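Local coordinates for protein unsaturated glucuronyl hydrolase (Streptococcus agalactiae, PDB 2ZZR) that catalyses the hydrolytic release of unsaturated uronic acid residues from chondroitin, hyaluronan and heparin disaccharides, at residues Tyr40-Ile43 with Asp44-Glu48; Asp191-Tyr194 with Arg195-Ala198. All coordinates share one frame; numbering follows the deposited sequence.

How the contacts relate
Contacts 1 and 2 form a complementary pair of worked examples: contact 1 is the C-terminal end of helix 25-46, and contact 2 the N-terminal start of helix 192-209. Both lie on the periphery of the helical barrel, their centres about 23 Å and about 21 Å from the centre of the chain. The two centres are about 38 Å apart and the nearest atoms about 27 Å apart, so neither touches the other. Both stand away from the substrate-binding residues and from Asp114 and Asp174, the probable nucleophile and proton donor. Glycine ends the first helix, whereas an aspartate side chain caps the second.

Contact 1: residues Tyr40-Ile43 with Asp44-Glu48; sequences YINI and DYFGE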
ATOM      1  N   TYR A  40       4.172 -21.254   3.707  1.00 23.46           N
ATOM      2  CA  TYR A  40       5.135 -22.310   4.031  1.00 24.11           C
ATOM      3  C   TYR A  40       5.590 -23.082   2.794  1.00 24.34           C
ATOM      4  O   TYR A  40       6.781 -23.375   2.647  1.00 25.04           O
ATOM      5  CB  TYR A  40       4.575 -23.254   5.097  1.00 24.08           C
ATOM      6  CG  TYR A  40       4.772 -22.737   6.504  1.00 24.16           C
ATOM      7  CD1 TYR A  40       3.718 -22.150   7.203  1.00 24.54           C
ATOM      8  CD2 TYR A  40       6.015 -22.822   7.132  1.00 24.39           C
ATOM      9  CE1 TYR A  40       3.892 -21.671   8.495  1.00 24.89           C
ATOM     10  CE2 TYR A  40       6.199 -22.346   8.424  1.00 25.27           C
ATOM     11  CZ  TYR A  40       5.132 -21.769   9.098  1.00 24.45           C
ATOM     12  OH  TYR A  40       5.299 -21.300  10.379  1.00 24.57           O
ATOM     13  N   ILE A  41       4.639 -23.382   1.914  1.00 24.57           N
ATOM     14  CA  ILE A  41       4.908 -23.992   0.606  1.00 24.83           C
ATOM     15  C   ILE A  41       5.831 -23.096  -0.236  1.00 24.98           C
ATOM     16  O   ILE A  41       6.746 -23.586  -0.904  1.00 25.12           O
ATOM     17  CB  ILE A  41       3.581 -24.314  -0.136  1.00 24.77           C
ATOM     18  CG1 ILE A  41       2.868 -25.494   0.541  1.00 24.61           C
ATOM     19  CG2 ILE A  41       3.814 -24.607  -1.628  1.00 25.02           C
ATOM     20  CD1 ILE A  41       1.456 -25.735   0.060  1.00 25.07           C
ATOM     21  N   ASN A  42       5.609 -21.784  -0.173  1.00 24.86           N
ATOM     22  CA  ASN A  42       6.430 -20.831  -0.928  1.00 25.02           C
ATOM     23  C   ASN A  42       7.818 -20.534  -0.359  1.00 25.26           C
ATOM     24  O   ASN A  42       8.725 -20.198  -1.114  1.00 25.32           O
ATOM     25  CB  ASN A  42       5.654 -19.535  -1.196  1.00 24.78           C
ATOM     26  CG  ASN A  42       4.560 -19.721  -2.234  1.00 24.24           C
ATOM     27  OD1 ASN A  42       4.451 -20.778  -2.863  1.00 23.69           O
ATOM     28  ND2 ASN A  42       3.749 -18.686  -2.430  1.00 23.98           N
ATOM     29  N   ILE A  43       7.994 -20.653   0.958  1.00 25.62           N
ATOM     30  CA  ILE A  43       9.325 -20.497   1.559  1.00 25.95           C
ATOM     31  C   ILE A  43      10.308 -21.495   0.922  1.00 26.18           C
ATOM     32  O   ILE A  43      11.469 -21.169   0.649  1.00 26.07           O
ATOM     33  CB  ILE A  43       9.288 -20.644   3.108  1.00 26.24           C
ATOM     34  CG1 ILE A  43       8.631 -19.409   3.737  1.00 26.34           C
ATOM     35  CG2 ILE A  43      10.701 -20.834   3.688  1.00 26.54           C
ATOM     36  CD1 ILE A  43       8.466 -19.486   5.253  1.00 26.10           C
ATOM     37  N   ASP A  44       9.818 -22.702   0.672  1.00 26.42           N
ATOM     38  CA  ASP A  44      10.605 -23.741   0.017  1.00 26.74           C
ATOM     39  C   ASP A  44      10.797 -23.465  -1.482  1.00 26.67           C
ATOM     40  O   ASP A  44      11.863 -23.742  -2.039  1.00 27.07           O
ATOM     41  CB  ASP A  44       9.957 -25.107   0.248  1.00 27.16           C
ATOM     42  CG  ASP A  44       9.928 -25.505   1.726  1.00 27.59           C
ATOM     43  OD1 ASP A  44      10.888 -25.204   2.468  1.00 27.68           O
ATOM     44  OD2 ASP A  44       8.940 -26.137   2.143  1.00 29.58           O
ATOM     45  N   TYR A  45       9.765 -22.910  -2.117  1.00 26.25           N
ATOM     46  CA  TYR A  45       9.800 -22.534  -3.532  1.00 25.59           C
ATOM     47  C   TYR A  45      10.785 -21.393  -3.815  1.00 25.27           C
ATOM     48  O   TYR A  45      11.582 -21.473  -4.756  1.00 25.35           O
ATOM     49  CB  TYR A  45       8.387 -22.175  -4.013  1.00 25.60           C
ATOM     50  CG  TYR A  45       8.270 -21.806  -5.482  1.00 25.49           C
ATOM     51  CD1 TYR A  45       7.987 -20.495  -5.867  1.00 25.14           C
ATOM     52  CD2 TYR A  45       8.427 -22.763  -6.485  1.00 26.15           C
ATOM     53  CE1 TYR A  45       7.870 -20.144  -7.205  1.00 25.33           C
ATOM     54  CE2 TYR A  45       8.310 -22.420  -7.839  1.00 25.80           C
ATOM     55  CZ  TYR A  45       8.036 -21.105  -8.187  1.00 25.70           C
ATOM     56  OH  TYR A  45       7.914 -20.753  -9.514  1.00 25.39           O
ATOM     57  N   PHE A  46      10.741 -20.343  -2.995  1.00 24.36           N
ATOM     58  CA  PHE A  46      11.606 -19.180  -3.196  1.00 23.73           C
ATOM     59  C   PHE A  46      12.995 -19.316  -2.586  1.00 23.54           C
ATOM     60  O   PHE A  46      13.945 -18.715  -3.082  1.00 23.43           O
ATOM     61  CB  PHE A  46      10.925 -17.886  -2.708  1.00 23.24           C
ATOM     62  CG  PHE A  46       9.654 -17.564  -3.442  1.00 22.72           C
ATOM     63  CD1 PHE A  46       9.658 -17.399  -4.824  1.00 21.69           C
ATOM     64  CD2 PHE A  46       8.449 -17.432  -2.757  1.00 21.64           C
ATOM     65  CE1 PHE A  46       8.491 -17.113  -5.511  1.00 21.45           C
ATOM     66  CE2 PHE A  46       7.269 -17.147  -3.441  1.00 21.70           C
ATOM     67  CZ  PHE A  46       7.291 -16.989  -4.821  1.00 21.74           C
ATOM     68  N   GLY A  47      13.114 -20.106  -1.521  1.00 23.37           N
ATOM     69  CA  GLY A  47      14.368 -20.192  -0.775  1.00 23.36           C
ATOM     70  C   GLY A  47      14.776 -18.841  -0.212  1.00 23.67           C
ATOM     71  O   GLY A  47      13.992 -18.186   0.484  1.00 23.38           O
ATOM     72  N   GLU A  48      15.996 -18.418  -0.527  1.00 23.53           N
ATOM     73  CA  GLU A  48      16.491 -17.104  -0.111  1.00 24.12           C
ATOM     74  C   GLU A  48      16.195 -16.018  -1.152  1.00 23.11           C
ATOM     75  O   GLU A  48      16.565 -14.855  -0.977  1.00 22.98           O
ATOM     76  CB  GLU A  48      17.983 -17.163   0.240  1.00 24.21           C
ATOM     77  CG  GLU A  48      18.240 -17.813   1.613  1.00 26.28           C
ATOM     78  CD  GLU A  48      19.681 -17.716   2.095  1.00 26.58           C
ATOM     79  OE1 GLU A  48      20.376 -16.725   1.780  1.00 30.54           O
ATOM     80  OE2 GLU A  48      20.118 -18.639   2.817  1.00 30.91           O
TER
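Asp44 begins the last turn of helix 25-46, a glycine-terminated helix end in the alpha-helical barrel of this family 88 glycoside hydrolase, and its carboxylate leans back along the helix until OD2 lies 3.5 Å from Tyr40 O. Both oxygens are ordinarily acceptors, so the approach is best read as proximity.

Tyr45 follows with a weak backbone bond, its N 3.3 Å from Ile41 O. With CG anti to the backbone N (chi1 -178°), its ring swings off the turn toward strand 59-63, where its OH donates to Tyr60 O; across the contact the side chain brings little more than CB, which rests near Asn42 O.

Phe46 has the more intimate fit. Its N bonds Asn42 O at 2.8 Å, and its ring runs alongside the Asn42 side chain in the same direction, bringing CE2 within 3.7 Å of Asn42 CB. The amide and ring planes are turned 68° apart, so the two groups are not stacked. Asn42 is held independently: Gly354 N and Gln38 NE2 donate to OD1, and ND2 donates to Arg355 O. This buried amide thus tethers the helix to the 354-355 backbone while its CB lies against the ring, which also meets Trp73 edge-to-face.

Gly47 leaves the helical path with a positive phi, a conformation readily adopted by glycine, yet still completes one final helical bond. Its N lies 2.9 Å from Ile43 O, approaching from above the carbonyl plane, 38° out of it.

Contact 2: residues Asp191-Tyr194 with Arg195-Ala198; sequences DEKY and RQVA
Arg195 and Glu192 lie side by side on the outer side of the first turn of helix 192-209 without forming a salt bridge. The closest approach of their side chains is Glu192 OE1 to Arg195 CD, 4.3 Å, while OE1 remains 5.5 Å from Arg195 NE. A water spans the gap weakly, donating to Glu192 OE1 and accepting from Arg195 NH1, which it meets at the edge of the guanidinium and in its plane. The opposite charges could still attract one another over this distance.

With CG anti to the backbone N (chi1 -175°) and the chain extended to NE, Arg195 runs away from the turn. Its NH2 donates to Lys261 O, tying the helix start to helix 245-262. Glu192 also serves the turn through its backbone, where Gln196 N bonds Glu192 O at 2.9 Å; the Gln196 side chain starts out past the same carbonyl, its CG 3.4 Å from Glu192 O.

Tyr194 is buried on the inward side. Its ring packs against Ile140 and Met147 of helix 133-147, its OH bonds Asp144 OD1, and its carbonyl O receives Ala198 N at 3.1 Å. Lys193 O similarly accepts from Val197 N, and Val197 CG2 lies 3.5 Å from the same Lys193 O.

Just ahead of these residues, Asp191 OD1 accepts from Lys193 N at 3.0 Å, the donor lying 37° out of the carboxylate plane. This Asx turn satisfies an N-H that has no carbonyl in a preceding turn to bind, a capping bond of the kind an aspartate at the N-cap makes.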
ATOM      1  N   ASP A 191      16.102  13.901  13.922  1.00 23.92           N
ATOM      2  CA  ASP A 191      16.471  14.810  12.841  1.00 24.18           C
ATOM      3  C   ASP A 191      15.217  15.300  12.127  1.00 23.98           C
ATOM      4  O   ASP A 191      14.547  14.538  11.423  1.00 23.39           O
ATOM      5  CB  ASP A 191      17.441  14.141  11.862  1.00 24.31           C
ATOM      6  CG  ASP A 191      18.034  15.120  10.846  1.00 25.91           C
ATOM      7  OD1 ASP A 191      17.463  16.212  10.618  1.00 26.58           O
ATOM      8  OD2 ASP A 191      19.082  14.784  10.258  1.00 27.98           O
ATOM      9  N   GLU A 192      14.920  16.581  12.322  1.00 23.92           N
ATOM     10  CA  GLU A 192      13.723  17.227  11.781  1.00 23.92           C
ATOM     11  C   GLU A 192      13.628  17.190  10.255  1.00 22.99           C
ATOM     12  O   GLU A 192      12.532  17.260   9.708  1.00 22.39           O
ATOM     13  CB  GLU A 192      13.649  18.679  12.262  1.00 24.53           C
ATOM     14  CG  GLU A 192      13.375  18.835  13.750  1.00 27.67           C
ATOM     15  CD  GLU A 192      11.922  19.132  14.057  1.00 32.27           C
ATOM     16  OE1 GLU A 192      11.029  18.523  13.425  1.00 34.33           O
ATOM     17  OE2 GLU A 192      11.671  19.982  14.941  1.00 35.19           O
ATOM     18  N   LYS A 193      14.769  17.087   9.573  1.00 22.37           N
ATOM     19  CA  LYS A 193      14.784  17.106   8.101  1.00 22.05           C
ATOM     20  C   LYS A 193      13.938  15.978   7.515  1.00 20.80           C
ATOM     21  O   LYS A 193      13.241  16.176   6.524  1.00 20.59           O
ATOM     22  CB  LYS A 193      16.213  17.051   7.555  1.00 22.34           C
ATOM     23  CG  LYS A 193      17.018  18.323   7.811  1.00 24.82           C
ATOM     24  CD  LYS A 193      18.474  18.135   7.419  1.00 28.42           C
ATOM     25  CE  LYS A 193      19.316  19.343   7.822  1.00 30.96           C
ATOM     26  NZ  LYS A 193      20.773  19.056   7.670  1.00 32.88           N
ATOM     27  N   TYR A 194      13.993  14.808   8.147  1.00 20.14           N
ATOM     28  CA  TYR A 194      13.182  13.662   7.732  1.00 19.55           C
ATOM     29  C   TYR A 194      11.697  14.011   7.759  1.00 19.32           C
ATOM     30  O   TYR A 194      10.958  13.717   6.811  1.00 18.81           O
ATOM     31  CB  TYR A 194      13.416  12.463   8.648  1.00 19.65           C
ATOM     32  CG  TYR A 194      14.782  11.818   8.575  1.00 19.47           C
ATOM     33  CD1 TYR A 194      15.577  11.723   9.715  1.00 19.19           C
ATOM     34  CD2 TYR A 194      15.265  11.268   7.384  1.00 19.27           C
ATOM     35  CE1 TYR A 194      16.833  11.114   9.672  1.00 18.97           C
ATOM     36  CE2 TYR A 194      16.525  10.655   7.329  1.00 19.72           C
ATOM     37  CZ  TYR A 194      17.296  10.582   8.484  1.00 20.04           C
ATOM     38  OH  TYR A 194      18.534   9.976   8.462  1.00 19.98           O
ATOM     39  N   ARG A 195      11.265  14.621   8.863  1.00 18.92           N
ATOM     40  CA  ARG A 195       9.864  14.976   9.057  1.00 19.03           C
ATOM     41  C   ARG A 195       9.438  16.079   8.088  1.00 18.67           C
ATOM     42  O   ARG A 195       8.358  16.011   7.507  1.00 18.15           O
ATOM     43  CB  ARG A 195       9.598  15.401  10.509  1.00 18.72           C
ATOM     44  CG  ARG A 195       8.119  15.656  10.788  1.00 20.11           C
ATOM     45  CD  ARG A 195       7.806  15.989  12.244  1.00 20.19           C
ATOM     46  NE  ARG A 195       6.364  15.847  12.466  1.00 24.41           N
ATOM     47  CZ  ARG A 195       5.458  16.779  12.175  1.00 25.48           C
ATOM     48  NH1 ARG A 195       5.835  17.950  11.667  1.00 26.49           N
ATOM     49  NH2 ARG A 195       4.169  16.542  12.397  1.00 25.93           N
ATOM     50  N   GLN A 196      10.295  17.086   7.916  1.00 18.86           N
ATOM     51  CA  GLN A 196      10.019  18.194   7.001  1.00 19.45           C
ATOM     52  C   GLN A 196       9.764  17.715   5.576  1.00 18.24           C
ATOM     53  O   GLN A 196       8.809  18.149   4.942  1.00 18.14           O
ATOM     54  CB  GLN A 196      11.151  19.225   7.032  1.00 19.63           C
ATOM     55  CG  GLN A 196      11.188  20.023   8.326  1.00 22.13           C
ATOM     56  CD  GLN A 196      12.479  20.807   8.537  1.00 22.45           C
ATOM     57  OE1 GLN A 196      13.519  20.525   7.925  1.00 27.51           O
ATOM     58  NE2 GLN A 196      12.419  21.792   9.427  1.00 25.68           N
ATOM     59  N   VAL A 197      10.611  16.815   5.087  1.00 17.57           N
ATOM     60  CA  VAL A 197      10.440  16.235   3.751  1.00 16.63           C
ATOM     61  C   VAL A 197       9.128  15.447   3.653  1.00 16.21           C
ATOM     62  O   VAL A 197       8.374  15.607   2.685  1.00 16.04           O
ATOM     63  CB  VAL A 197      11.650  15.358   3.361  1.00 16.83           C
ATOM     64  CG1 VAL A 197      11.337  14.484   2.148  1.00 17.04           C
ATOM     65  CG2 VAL A 197      12.858  16.228   3.084  1.00 16.14           C
ATOM     66  N   ALA A 198       8.851  14.615   4.658  1.00 15.61           N
ATOM     67  CA  ALA A 198       7.612  13.831   4.681  1.00 15.08           C
ATOM     68  C   ALA A 198       6.372  14.729   4.651  1.00 14.79           C
ATOM     69  O   ALA A 198       5.439  14.510   3.868  1.00 14.09           O
ATOM     70  CB  ALA A 198       7.588  12.901   5.895  1.00 15.56           C
TER
HETATM   71  O   HOH W   1       8.864  18.995  10.861  1.00 42.88           O